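PDB 4R9O: putative aldo/keto reductase from Salmonella enterica subsp. enterica serovar Typhimurium, which probably acts as an NADP-dependent oxidoreductase of the aldo/keto reductase family, built on a TIM barrel, although its own substrate is not established. Local coordinates for residues M127-R132 against L179-V184; R156-S161 against L175-A180; I245-Y250 against A275-T280. All blocks are in the same frame, centred on the assembly; numbering follows the deposited sequence.

Contact 1: residues M127-R132 against L179-V184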
ATOM      1  N   MET C 127     -19.027 -18.133 -28.377  1.00 24.98           N
ATOM      2  CA  MET C 127     -19.019 -17.045 -27.414  1.00 24.24           C
ATOM      3  C   MET C 127     -18.021 -15.940 -27.772  1.00 29.28           C
ATOM      4  O   MET C 127     -16.914 -16.203 -28.234  1.00 26.99           O
ATOM      5  CB  MET C 127     -18.732 -17.589 -26.000  1.00 24.28           C
ATOM      6  CG  MET C 127     -18.743 -16.514 -24.907  1.00 28.60           C
ATOM      7  SD  MET C 127     -18.970 -17.183 -23.234  1.00 38.44           S
ATOM      8  CE  MET C 127     -17.428 -18.060 -22.979  1.00 40.10           C
ATOM      9  N   LEU C 128     -18.438 -14.694 -27.562  1.00 28.33           N
ATOM     10  CA  LEU C 128     -17.566 -13.540 -27.749  1.00 27.78           C
ATOM     11  C   LEU C 128     -17.405 -12.798 -26.422  1.00 28.29           C
ATOM     12  O   LEU C 128     -18.394 -12.526 -25.730  1.00 25.81           O
ATOM     13  CB  LEU C 128     -18.129 -12.608 -28.824  1.00 28.08           C
ATOM     14  CG  LEU C 128     -17.332 -11.334 -29.135  1.00 31.44           C
ATOM     15  CD1 LEU C 128     -15.985 -11.637 -29.808  1.00 31.16           C
ATOM     16  CD2 LEU C 128     -18.146 -10.389 -29.988  1.00 30.19           C
ATOM     17  N   LEU C 129     -16.161 -12.481 -26.070  1.00 25.05           N
ATOM     18  CA  LEU C 129     -15.864 -11.788 -24.819  1.00 24.00           C
ATOM     19  C   LEU C 129     -15.321 -10.370 -25.043  1.00 24.17           C
ATOM     20  O   LEU C 129     -14.618 -10.117 -26.012  1.00 26.75           O
ATOM     21  CB  LEU C 129     -14.843 -12.579 -23.997  1.00 24.74           C
ATOM     22  CG  LEU C 129     -15.034 -14.070 -23.712  1.00 27.06           C
ATOM     23  CD1 LEU C 129     -13.886 -14.570 -22.828  1.00 28.20           C
ATOM     24  CD2 LEU C 129     -16.391 -14.347 -23.068  1.00 24.26           C
ATOM     25  N   ILE C 130     -15.656  -9.453 -24.143  1.00 24.14           N
ATOM     26  CA  ILE C 130     -14.890  -8.224 -23.987  1.00 23.67           C
ATOM     27  C   ILE C 130     -13.618  -8.585 -23.216  1.00 23.73           C
ATOM     28  O   ILE C 130     -13.675  -9.077 -22.076  1.00 22.74           O
ATOM     29  CB  ILE C 130     -15.674  -7.116 -23.228  1.00 27.61           C
ATOM     30  CG1 ILE C 130     -17.079  -6.943 -23.812  1.00 27.37           C
ATOM     31  CG2 ILE C 130     -14.904  -5.787 -23.265  1.00 28.09           C
ATOM     32  CD1 ILE C 130     -17.083  -6.376 -25.248  1.00 30.35           C
ATOM     33  N   HIS C 131     -12.476  -8.339 -23.846  1.00 25.16           N
ATOM     34  CA  HIS C 131     -11.194  -8.858 -23.377  1.00 26.91           C
ATOM     35  C   HIS C 131     -10.756  -8.234 -22.055  1.00 27.94           C
ATOM     36  O   HIS C 131     -10.212  -8.910 -21.169  1.00 26.50           O
ATOM     37  CB  HIS C 131     -10.134  -8.612 -24.452  1.00 25.31           C
ATOM     38  CG  HIS C 131      -8.969  -9.558 -24.400  1.00 24.77           C
ATOM     39  ND1 HIS C 131      -8.163  -9.795 -25.488  1.00 24.44           N
ATOM     40  CD2 HIS C 131      -8.476 -10.313 -23.387  1.00 24.67           C
ATOM     41  CE1 HIS C 131      -7.221 -10.664 -25.155  1.00 26.52           C
ATOM     42  NE2 HIS C 131      -7.387 -10.991 -23.887  1.00 27.17           N
ATOM     43  N   ARG C 132     -11.017  -6.940 -21.922  1.00 27.49           N
ATOM     44  CA  ARG C 132     -10.608  -6.222 -20.726  1.00 29.81           C
ATOM     45  C   ARG C 132     -11.576  -5.068 -20.443  1.00 28.34           C
ATOM     46  O   ARG C 132     -12.185  -4.526 -21.371  1.00 26.89           O
ATOM     47  CB  ARG C 132      -9.162  -5.722 -20.876  1.00 33.63           C
ATOM     48  CG  ARG C 132      -8.288  -6.148 -19.679  1.00 46.92           C
ATOM     49  CD  ARG C 132      -6.809  -6.372 -19.975  1.00 49.24           C
ATOM     50  NE  ARG C 132      -6.434  -7.767 -19.738  1.00 53.02           N
ATOM     51  CZ  ARG C 132      -5.599  -8.476 -20.501  1.00 59.42           C
ATOM     52  NH1 ARG C 132      -4.999  -7.915 -21.541  1.00 62.31           N
ATOM     53  NH2 ARG C 132      -5.337  -9.743 -20.206  1.00 61.24           N
ATOM     54  N   LEU C 179     -24.744 -12.863 -19.162  1.00 28.71           N
ATOM     55  CA  LEU C 179     -23.318 -12.981 -19.461  1.00 28.02           C
ATOM     56  C   LEU C 179     -22.855 -14.369 -19.020  1.00 28.48           C
ATOM     57  O   LEU C 179     -23.131 -14.803 -17.899  1.00 27.09           O
ATOM     58  CB  LEU C 179     -22.521 -11.872 -18.769  1.00 29.13           C
ATOM     59  CG  LEU C 179     -22.653 -10.471 -19.388  1.00 27.63           C
ATOM     60  CD1 LEU C 179     -21.976  -9.398 -18.513  1.00 27.85           C
ATOM     61  CD2 LEU C 179     -22.072 -10.471 -20.788  1.00 28.97           C
ATOM     62  N   ALA C 180     -22.172 -15.092 -19.897  1.00 26.28           N
ATOM     63  CA  ALA C 180     -21.987 -16.509 -19.630  1.00 26.78           C
ATOM     64  C   ALA C 180     -20.683 -16.812 -18.903  1.00 29.31           C
ATOM     65  O   ALA C 180     -20.470 -17.942 -18.458  1.00 31.76           O
ATOM     66  CB  ALA C 180     -22.070 -17.290 -20.920  1.00 31.36           C
ATOM     67  N   THR C 181     -19.805 -15.818 -18.786  1.00 26.46           N
ATOM     68  CA  THR C 181     -18.578 -16.001 -18.017  1.00 27.56           C
ATOM     69  C   THR C 181     -17.856 -14.685 -17.760  1.00 29.03           C
ATOM     70  O   THR C 181     -18.086 -13.672 -18.437  1.00 25.34           O
ATOM     71  CB  THR C 181     -17.570 -16.961 -18.713  1.00 28.29           C
ATOM     72  OG1 THR C 181     -16.645 -17.466 -17.742  1.00 27.90           O
ATOM     73  CG2 THR C 181     -16.784 -16.233 -19.791  1.00 30.41           C
ATOM     74  N   ASN C 182     -16.974 -14.730 -16.771  1.00 26.60           N
ATOM     75  CA  ASN C 182     -15.994 -13.683 -16.539  1.00 26.17           C
ATOM     76  C   ASN C 182     -14.680 -14.423 -16.430  1.00 27.26           C
ATOM     77  O   ASN C 182     -14.415 -15.095 -15.436  1.00 28.26           O
ATOM     78  CB  ASN C 182     -16.315 -12.878 -15.272  1.00 21.55           C
ATOM     79  CG  ASN C 182     -15.387 -11.671 -15.063  1.00 23.76           C
ATOM     80  OD1 ASN C 182     -14.559 -11.330 -15.920  1.00 22.48           O
ATOM     81  ND2 ASN C 182     -15.549 -11.000 -13.914  1.00 21.89           N
ATOM     82  N   GLN C 183     -13.907 -14.364 -17.502  1.00 25.88           N
ATOM     83  CA  GLN C 183     -12.646 -15.067 -17.598  1.00 28.83           C
ATOM     84  C   GLN C 183     -11.598 -14.340 -16.762  1.00 32.73           C
ATOM     85  O   GLN C 183     -11.291 -13.172 -17.021  1.00 33.95           O
ATOM     86  CB  GLN C 183     -12.223 -15.173 -19.071  1.00 32.49           C
ATOM     87  CG  GLN C 183     -11.087 -16.129 -19.314  1.00 35.71           C
ATOM     88  CD  GLN C 183     -10.762 -16.294 -20.786  1.00 40.70           C
ATOM     89  OE1 GLN C 183      -9.643 -16.003 -21.219  1.00 45.65           O
ATOM     90  NE2 GLN C 183     -11.724 -16.804 -21.557  1.00 34.84           N
ATOM     91  N   VAL C 184     -11.061 -15.009 -15.745  1.00 29.00           N
ATOM     92  CA  VAL C 184     -10.181 -14.316 -14.806  1.00 31.44           C
ATOM     93  C   VAL C 184      -8.955 -15.117 -14.398  1.00 30.32           C
ATOM     94  O   VAL C 184      -8.905 -16.335 -14.602  1.00 28.64           O
ATOM     95  CB  VAL C 184     -10.942 -13.924 -13.521  1.00 30.27           C
ATOM     96  CG1 VAL C 184     -12.081 -12.940 -13.843  1.00 31.24           C
ATOM     97  CG2 VAL C 184     -11.470 -15.155 -12.826  1.00 28.10           C
TER

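Contact 2: residues R156-S161 against L175-A180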
ATOM      1  N   ARG C 156     -23.405 -16.776 -30.552  1.00 29.22           N
ATOM      2  CA  ARG C 156     -24.418 -17.455 -29.752  1.00 29.24           C
ATOM      3  C   ARG C 156     -24.523 -16.976 -28.294  1.00 28.58           C
ATOM      4  O   ARG C 156     -25.622 -16.918 -27.742  1.00 28.97           O
ATOM      5  CB  ARG C 156     -24.161 -18.957 -29.776  1.00 31.97           C
ATOM      6  CG  ARG C 156     -24.420 -19.563 -31.157  1.00 37.41           C
ATOM      7  CD  ARG C 156     -24.361 -21.085 -31.176  1.00 42.16           C
ATOM      8  NE  ARG C 156     -24.686 -21.578 -32.517  1.00 46.60           N
ATOM      9  CZ  ARG C 156     -24.677 -22.856 -32.889  1.00 49.92           C
ATOM     10  NH1 ARG C 156     -24.988 -23.175 -34.138  1.00 51.47           N
ATOM     11  NH2 ARG C 156     -24.359 -23.813 -32.023  1.00 50.66           N
ATOM     12  N   HIS C 157     -23.390 -16.673 -27.667  1.00 28.19           N
ATOM     13  CA  HIS C 157     -23.366 -16.267 -26.257  1.00 27.66           C
ATOM     14  C   HIS C 157     -22.296 -15.212 -26.053  1.00 25.46           C
ATOM     15  O   HIS C 157     -21.423 -15.036 -26.899  1.00 24.06           O
ATOM     16  CB  HIS C 157     -23.098 -17.463 -25.342  1.00 28.34           C
ATOM     17  CG  HIS C 157     -24.039 -18.613 -25.557  1.00 29.47           C
ATOM     18  ND1 HIS C 157     -25.256 -18.701 -24.925  1.00 29.42           N
ATOM     19  CD2 HIS C 157     -23.938 -19.710 -26.348  1.00 29.54           C
ATOM     20  CE1 HIS C 157     -25.870 -19.813 -25.307  1.00 29.65           C
ATOM     21  NE2 HIS C 157     -25.092 -20.437 -26.173  1.00 30.06           N
ATOM     22  N   PHE C 158     -22.350 -14.536 -24.913  1.00 28.57           N
ATOM     23  CA  PHE C 158     -21.486 -13.391 -24.654  1.00 28.10           C
ATOM     24  C   PHE C 158     -20.965 -13.418 -23.223  1.00 26.40           C
ATOM     25  O   PHE C 158     -21.637 -13.908 -22.320  1.00 22.96           O
ATOM     26  CB  PHE C 158     -22.236 -12.074 -24.916  1.00 25.27           C
ATOM     27  CG  PHE C 158     -22.764 -11.951 -26.323  1.00 25.14           C
ATOM     28  CD1 PHE C 158     -21.982 -11.420 -27.325  1.00 27.01           C
ATOM     29  CD2 PHE C 158     -24.054 -12.363 -26.635  1.00 27.73           C
ATOM     30  CE1 PHE C 158     -22.459 -11.309 -28.627  1.00 25.88           C
ATOM     31  CE2 PHE C 158     -24.544 -12.255 -27.929  1.00 30.66           C
ATOM     32  CZ  PHE C 158     -23.739 -11.735 -28.932  1.00 28.35           C
ATOM     33  N   GLY C 159     -19.766 -12.878 -23.028  1.00 25.47           N
ATOM     34  CA  GLY C 159     -19.183 -12.806 -21.706  1.00 26.46           C
ATOM     35  C   GLY C 159     -18.139 -11.720 -21.652  1.00 23.86           C
ATOM     36  O   GLY C 159     -18.002 -10.933 -22.587  1.00 25.46           O
ATOM     37  N   VAL C 160     -17.403 -11.684 -20.552  1.00 25.33           N
ATOM     38  CA  VAL C 160     -16.345 -10.709 -20.353  1.00 22.58           C
ATOM     39  C   VAL C 160     -15.112 -11.388 -19.795  1.00 24.26           C
ATOM     40  O   VAL C 160     -15.136 -12.588 -19.474  1.00 22.28           O
ATOM     41  CB  VAL C 160     -16.768  -9.583 -19.381  1.00 20.64           C
ATOM     42  CG1 VAL C 160     -17.964  -8.827 -19.930  1.00 22.27           C
ATOM     43  CG2 VAL C 160     -17.074 -10.173 -17.995  1.00 18.65           C
ATOM     44  N   SER C 161     -14.040 -10.609 -19.673  1.00 22.06           N
ATOM     45  CA  SER C 161     -12.780 -11.089 -19.133  1.00 22.53           C
ATOM     46  C   SER C 161     -12.148  -9.988 -18.282  1.00 24.91           C
ATOM     47  O   SER C 161     -12.096  -8.827 -18.704  1.00 24.05           O
ATOM     48  CB  SER C 161     -11.840 -11.524 -20.262  1.00 29.77           C
ATOM     49  OG  SER C 161     -10.591 -11.966 -19.756  1.00 34.60           O
ATOM     50  N   LEU C 175     -28.172  -6.014 -20.930  1.00 28.88           N
ATOM     51  CA  LEU C 175     -28.358  -7.196 -21.779  1.00 31.86           C
ATOM     52  C   LEU C 175     -29.600  -8.009 -21.444  1.00 34.30           C
ATOM     53  O   LEU C 175     -29.914  -8.240 -20.278  1.00 33.95           O
ATOM     54  CB  LEU C 175     -27.119  -8.086 -21.699  1.00 30.72           C
ATOM     55  CG  LEU C 175     -25.853  -7.416 -22.236  1.00 30.78           C
ATOM     56  CD1 LEU C 175     -24.601  -8.239 -21.950  1.00 30.07           C
ATOM     57  CD2 LEU C 175     -25.979  -7.142 -23.728  1.00 31.74           C
ATOM     58  N   PRO C 176     -30.319  -8.455 -22.482  1.00 39.86           N
ATOM     59  CA  PRO C 176     -31.504  -9.298 -22.300  1.00 41.55           C
ATOM     60  C   PRO C 176     -31.139 -10.767 -22.055  1.00 42.44           C
ATOM     61  O   PRO C 176     -32.009 -11.571 -21.720  1.00 44.67           O
ATOM     62  CB  PRO C 176     -32.256  -9.127 -23.621  1.00 42.40           C
ATOM     63  CG  PRO C 176     -31.177  -8.858 -24.618  1.00 43.24           C
ATOM     64  CD  PRO C 176     -30.134  -8.052 -23.888  1.00 41.34           C
ATOM     65  N   PHE C 177     -29.864 -11.105 -22.221  1.00 40.18           N
ATOM     66  CA  PHE C 177     -29.384 -12.454 -21.932  1.00 39.09           C
ATOM     67  C   PHE C 177     -28.239 -12.436 -20.918  1.00 38.72           C
ATOM     68  O   PHE C 177     -27.518 -11.441 -20.798  1.00 38.43           O
ATOM     69  CB  PHE C 177     -28.935 -13.153 -23.218  1.00 40.88           C
ATOM     70  CG  PHE C 177     -28.294 -12.230 -24.219  1.00 42.33           C
ATOM     71  CD1 PHE C 177     -27.053 -11.665 -23.965  1.00 42.68           C
ATOM     72  CD2 PHE C 177     -28.932 -11.930 -25.409  1.00 41.63           C
ATOM     73  CE1 PHE C 177     -26.467 -10.813 -24.876  1.00 41.72           C
ATOM     74  CE2 PHE C 177     -28.347 -11.086 -26.328  1.00 43.99           C
ATOM     75  CZ  PHE C 177     -27.114 -10.521 -26.059  1.00 43.42           C
ATOM     76  N   THR C 178     -28.070 -13.543 -20.199  1.00 35.82           N
ATOM     77  CA  THR C 178     -27.051 -13.642 -19.161  1.00 33.54           C
ATOM     78  C   THR C 178     -25.632 -13.689 -19.716  1.00 30.51           C
ATOM     79  O   THR C 178     -25.347 -14.473 -20.622  1.00 28.89           O
ATOM     80  CB  THR C 178     -27.257 -14.903 -18.316  1.00 37.63           C
ATOM     81  OG1 THR C 178     -28.629 -14.984 -17.917  1.00 42.07           O
ATOM     82  CG2 THR C 178     -26.340 -14.893 -17.089  1.00 35.43           C
ATOM     83  N   LEU C 179     -24.744 -12.863 -19.162  1.00 28.71           N
ATOM     84  CA  LEU C 179     -23.318 -12.981 -19.461  1.00 28.02           C
ATOM     85  C   LEU C 179     -22.855 -14.369 -19.020  1.00 28.48           C
ATOM     86  O   LEU C 179     -23.131 -14.803 -17.899  1.00 27.09           O
ATOM     87  CB  LEU C 179     -22.521 -11.872 -18.769  1.00 29.13           C
ATOM     88  CG  LEU C 179     -22.653 -10.471 -19.388  1.00 27.63           C
ATOM     89  CD1 LEU C 179     -21.976  -9.398 -18.513  1.00 27.85           C
ATOM     90  CD2 LEU C 179     -22.072 -10.471 -20.788  1.00 28.97           C
ATOM     91  N   ALA C 180     -22.172 -15.092 -19.897  1.00 26.28           N
ATOM     92  CA  ALA C 180     -21.987 -16.509 -19.630  1.00 26.78           C
ATOM     93  C   ALA C 180     -20.683 -16.812 -18.903  1.00 29.31           C
ATOM     94  O   ALA C 180     -20.470 -17.942 -18.458  1.00 31.76           O
ATOM     95  CB  ALA C 180     -22.070 -17.290 -20.920  1.00 31.36           C
TER
HETATM   96  O   HOH W   1     -24.780 -14.883 -23.395  1.00 33.51           O

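Contact 3: residues I245-Y250 against A275-T280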
ATOM      1  N   ILE C 245       3.195 -32.056 -10.691  1.00 45.48           N
ATOM      2  CA  ILE C 245       2.668 -30.973  -9.869  1.00 42.46           C
ATOM      3  C   ILE C 245       1.598 -30.169 -10.603  1.00 41.10           C
ATOM      4  O   ILE C 245       0.765 -29.537  -9.962  1.00 38.49           O
ATOM      5  CB  ILE C 245       3.782 -30.024  -9.383  1.00 42.70           C
ATOM      6  CG1 ILE C 245       4.443 -29.308 -10.557  1.00 45.94           C
ATOM      7  CG2 ILE C 245       4.816 -30.790  -8.570  1.00 42.73           C
ATOM      8  CD1 ILE C 245       5.461 -28.275 -10.137  1.00 47.32           C
ATOM      9  N   GLU C 246       1.609 -30.193 -11.936  1.00 44.00           N
ATOM     10  CA  GLU C 246       0.569 -29.510 -12.710  1.00 43.81           C
ATOM     11  C   GLU C 246      -0.797 -30.036 -12.318  1.00 42.11           C
ATOM     12  O   GLU C 246      -1.756 -29.281 -12.211  1.00 39.74           O
ATOM     13  CB  GLU C 246       0.761 -29.698 -14.222  1.00 47.98           C
ATOM     14  CG  GLU C 246       2.036 -29.118 -14.793  1.00 52.33           C
ATOM     15  CD  GLU C 246       3.144 -30.151 -14.899  1.00 56.41           C
ATOM     16  OE1 GLU C 246       3.405 -30.853 -13.897  1.00 55.93           O
ATOM     17  OE2 GLU C 246       3.750 -30.262 -15.987  1.00 60.49           O
ATOM     18  N   GLN C 247      -0.876 -31.350 -12.121  1.00 43.21           N
ATOM     19  CA  GLN C 247      -2.114 -31.979 -11.678  1.00 41.96           C
ATOM     20  C   GLN C 247      -2.593 -31.428 -10.355  1.00 38.54           C
ATOM     21  O   GLN C 247      -3.786 -31.226 -10.154  1.00 38.36           O
ATOM     22  CB  GLN C 247      -1.930 -33.483 -11.552  1.00 42.86           C
ATOM     23  CG  GLN C 247      -1.986 -34.165 -12.858  1.00 46.40           C
ATOM     24  CD  GLN C 247      -1.486 -35.578 -12.789  1.00 49.45           C
ATOM     25  OE1 GLN C 247      -0.885 -36.076 -13.737  1.00 50.06           O
ATOM     26  NE2 GLN C 247      -1.728 -36.238 -11.658  1.00 51.13           N
ATOM     27  N   VAL C 248      -1.652 -31.220  -9.443  1.00 38.14           N
ATOM     28  CA  VAL C 248      -1.982 -30.715  -8.117  1.00 35.57           C
ATOM     29  C   VAL C 248      -2.520 -29.285  -8.225  1.00 32.57           C
ATOM     30  O   VAL C 248      -3.557 -28.971  -7.658  1.00 29.35           O
ATOM     31  CB  VAL C 248      -0.759 -30.765  -7.177  1.00 35.88           C
ATOM     32  CG1 VAL C 248      -1.116 -30.220  -5.789  1.00 33.06           C
ATOM     33  CG2 VAL C 248      -0.236 -32.200  -7.077  1.00 36.16           C
ATOM     34  N   VAL C 249      -1.831 -28.435  -8.978  1.00 33.51           N
ATOM     35  CA  VAL C 249      -2.276 -27.052  -9.170  1.00 30.25           C
ATOM     36  C   VAL C 249      -3.663 -26.989  -9.822  1.00 31.86           C
ATOM     37  O   VAL C 249      -4.525 -26.244  -9.371  1.00 29.15           O
ATOM     38  CB  VAL C 249      -1.282 -26.252 -10.029  1.00 31.57           C
ATOM     39  CG1 VAL C 249      -1.841 -24.865 -10.354  1.00 30.12           C
ATOM     40  CG2 VAL C 249       0.067 -26.154  -9.324  1.00 33.72           C
ATOM     41  N   TYR C 250      -3.886 -27.763 -10.882  1.00 34.34           N
ATOM     42  CA  TYR C 250      -5.207 -27.782 -11.523  1.00 33.92           C
ATOM     43  C   TYR C 250      -6.295 -28.250 -10.542  1.00 33.79           C
ATOM     44  O   TYR C 250      -7.404 -27.707 -10.518  1.00 34.17           O
ATOM     45  CB  TYR C 250      -5.194 -28.673 -12.775  1.00 34.31           C
ATOM     46  CG  TYR C 250      -4.474 -28.055 -13.966  1.00 35.37           C
ATOM     47  CD1 TYR C 250      -4.722 -26.741 -14.351  1.00 35.78           C
ATOM     48  CD2 TYR C 250      -3.544 -28.784 -14.696  1.00 38.82           C
ATOM     49  CE1 TYR C 250      -4.057 -26.172 -15.442  1.00 38.94           C
ATOM     50  CE2 TYR C 250      -2.874 -28.230 -15.776  1.00 41.93           C
ATOM     51  CZ  TYR C 250      -3.133 -26.926 -16.147  1.00 41.26           C
ATOM     52  OH  TYR C 250      -2.461 -26.392 -17.226  1.00 44.25           O
ATOM     53  N   ALA C 275      -2.980 -32.816 -17.652  1.00 58.62           N
ATOM     54  CA  ALA C 275      -3.830 -31.824 -17.016  1.00 56.43           C
ATOM     55  C   ALA C 275      -5.168 -32.448 -16.640  1.00 54.66           C
ATOM     56  O   ALA C 275      -5.689 -32.223 -15.553  1.00 52.94           O
ATOM     57  CB  ALA C 275      -4.034 -30.629 -17.935  1.00 56.42           C
ATOM     58  N   LEU C 276      -5.709 -33.247 -17.549  1.00 56.09           N
ATOM     59  CA  LEU C 276      -7.054 -33.786 -17.400  1.00 56.19           C
ATOM     60  C   LEU C 276      -7.169 -34.770 -16.247  1.00 57.26           C
ATOM     61  O   LEU C 276      -8.259 -35.005 -15.734  1.00 59.83           O
ATOM     62  CB  LEU C 276      -7.491 -34.450 -18.703  1.00 57.26           C
ATOM     63  CG  LEU C 276      -7.276 -33.561 -19.930  1.00 56.34           C
ATOM     64  CD1 LEU C 276      -7.750 -34.245 -21.202  1.00 57.43           C
ATOM     65  CD2 LEU C 276      -7.958 -32.201 -19.745  1.00 53.52           C
ATOM     66  N   GLU C 277      -6.040 -35.337 -15.834  1.00 55.39           N
ATOM     67  CA  GLU C 277      -6.016 -36.283 -14.725  1.00 54.46           C
ATOM     68  C   GLU C 277      -6.337 -35.618 -13.379  1.00 51.60           C
ATOM     69  O   GLU C 277      -6.590 -36.306 -12.388  1.00 51.81           O
ATOM     70  CB  GLU C 277      -4.654 -36.980 -14.660  1.00 57.25           C
ATOM     71  CG  GLU C 277      -4.361 -37.857 -15.876  1.00 62.24           C
ATOM     72  CD  GLU C 277      -3.028 -38.579 -15.785  1.00 66.87           C
ATOM     73  OE1 GLU C 277      -2.710 -39.356 -16.713  1.00 70.55           O
ATOM     74  OE2 GLU C 277      -2.297 -38.370 -14.794  1.00 67.18           O
ATOM     75  N   ALA C 278      -6.335 -34.286 -13.341  1.00 48.23           N
ATOM     76  CA  ALA C 278      -6.659 -33.568 -12.111  1.00 45.37           C
ATOM     77  C   ALA C 278      -8.111 -33.783 -11.682  1.00 45.16           C
ATOM     78  O   ALA C 278      -8.419 -33.708 -10.496  1.00 47.51           O
ATOM     79  CB  ALA C 278      -6.369 -32.083 -12.267  1.00 40.77           C
ATOM     80  N   GLU C 279      -8.992 -34.058 -12.642  1.00 46.10           N
ATOM     81  CA  GLU C 279     -10.405 -34.328 -12.354  1.00 50.12           C
ATOM     82  C   GLU C 279     -10.617 -35.466 -11.347  1.00 51.07           C
ATOM     83  O   GLU C 279     -11.650 -35.513 -10.677  1.00 50.87           O
ATOM     84  CB  GLU C 279     -11.172 -34.659 -13.646  1.00 54.58           C
ATOM     85  CG  GLU C 279     -11.545 -33.446 -14.505  1.00 58.16           C
ATOM     86  CD  GLU C 279     -12.910 -33.583 -15.192  1.00 63.70           C
ATOM     87  OE1 GLU C 279     -13.928 -33.770 -14.485  1.00 67.81           O
ATOM     88  OE2 GLU C 279     -12.965 -33.496 -16.438  1.00 63.15           O
ATOM     89  N   THR C 280      -9.650 -36.377 -11.242  1.00 51.02           N
ATOM     90  CA  THR C 280      -9.799 -37.551 -10.377  1.00 54.38           C
ATOM     91  C   THR C 280      -9.017 -37.453  -9.056  1.00 52.85           C
ATOM     92  O   THR C 280      -9.032 -38.383  -8.248  1.00 54.75           O
ATOM     93  CB  THR C 280      -9.362 -38.836 -11.112  1.00 58.50           C
ATOM     94  OG1 THR C 280      -7.962 -38.767 -11.419  1.00 58.70           O
ATOM     95  CG2 THR C 280     -10.156 -39.007 -12.397  1.00 59.77           C
TER

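Contact 1: residues M127-R132 against L179-V184
The methyl CG2 of T181 sits in the fork between two side chains of the strand across from it: M127 CE lies 3.7 Å from T181 CG2, and L129 CD2 lies 3.8 Å from it. M127 leaves the backbone with CG anti to N (chi1 -178°), runs out extended and then bends at chi3 (68°), so that its thioether end crosses T181 at about a right angle. On the way SD rests 3.9 Å from A180 CB. The other branch of L129, CD1, touches Q183 NE2 at 3.4 Å while the extended glutamine chain crosses it at roughly a right angle. No hydrogen bond links M127-R132 with L179-V184. They are next-nearest neighbours in the parallel sheet that curls into the TIM barrel, with strand 155-161 between them, and the inward-pointing side chains close over that strand: L129 CD2 is 3.5 Å from G159 C. The polar ends are held from further out. T181 has OG1 anti to its backbone N and bonds R208 O, which leaves the methyl to face the hydrophobic pair. Q183 NE2 donates to D53 OD1, fixing the amide beside L129. The Q183 side chain also lies about 4 Å from those of S161 and W212, both probable NADP(+)-binding residues as in a close relative, and the S161 hydroxyl bonds Q183 O.

Contact 2: residues R156-S161 against L175-A180
F158 leaves strand 155-161 with CG anti to its carbonyl carbon (chi1 -58°), which swings the ring toward the loop that carries F177. Starting at the root, F158 CB has L179 CD2 at 4.4 Å, a loose apolar contact. CG is at the limit of contact with F177 CE1; the closest approach is one atom further, where F158 CD2 lies 3.4 Å from F177 CE1. At the next position, F158 CE2 comes to 3.6 Å from F177 CZ. The two rings are nearly parallel, their planes 16° apart, yet slid so far that they barely overlap, with centroids 5.1 Å apart. F177 reaches this place with CG in the crowded position between its backbone N and carbonyl carbon, and P176 CD covers one face of its ring. Beyond the pair, F146 stacks on F158 and H150 of helix 139-151 meets F177, so the aromatic cluster lies on the outer side of the sheet, under that helix. This is a beta-alpha-beta unit of the TIM barrel: strand 155-161, helix 165-173, then the loop 175-180 that returns the chain to strand 182-185 alongside. The strand ends at S161, which probably binds NADP(+). The backbone ties the loop down. A180 N donates to F158 O at 2.7 Å, a short and fairly straight bond (N-H...O 163°) lying in the carbonyl plane, and the same oxygen takes a CA-H contact from L179. A water accepts from F158 N and donates to T178 O, bridging the same strand residue to the loop. Next to the bond, L179 brings CD2 to within 3.8 Å of G159 CA, while CD1 turns to V160 CG1 at 4.3 Å. F168 of helix 165-173 packs on both L179 and V160.

Contact 3: residues I245-Y250 against A275-T280
Q247 gives up the most surface here, with Y250 and A278 next, and the three together show how helix 245-254 lies against the short 3-10 turn that follows helix 269-276. A278 sits in the middle: its CA is the nearest to that of Q247 across the contact, and its methyl points at the first helix. A278 CB rests 3.4 Å from the backbone Q247 O, and, about one helical turn on, it meets Y250 CB at 3.6 Å. With only a methyl at this point, the two backbones come close.

Y250, with CG anti to its carbonyl carbon (chi1 -74°), lays its ring alongside the other segment. The CD2-CE2 side of the ring does the touching, and Y250 CE2 reaches A275 CB at 3.4 Å. Farther in, the Y250 side chain packs on P262 and I264 of strand 261-264, the barrel strand that joins the two helices. It also lies about 4 Å from the side chain of C214, a probable NADP(+)-binding residue.

At the outer end, the extended Q247 chain crosses the extended E277 chain obliquely. Q247 CD lies 3.9 Å from E277 CB, and the amide and carboxylate planes stand 63° apart. The turn itself is closed by T280, whose N and OG1 both donate to E277 O; the hydroxyl bond is 3.0 Å from T280 OG1 to E277 O, on a lone pair. Across the helices, then, the chemistry is graded: the alanine methyls and the tyrosine make a close apolar seam on the barrel side, while the E277 carboxylate, probably charged, brings polarity to the partly exposed margin.

Contacts 1 and 2 form one block of the barrel. Their centres are 7 Å apart, they share L179 and A180, and strand 155-161 of contact 2 runs between strands 125-130 and 182-185 of contact 1. Two probable backbone hydrogen bonds stitch them directly, Q183 N to V160 O and V160 N to T181 O. Contact 3 comes later in the chain, on the helices before and after strand 261-264. It lies about 24 Å from contact 1 and 29 Å from contact 2, centre to centre, across the chain's centre from contact 2. The barrel sheet connects the regions indirectly, through strand 261-264, on which both contact 3 helices pack, and each comes near probable NADP(+)-binding residues.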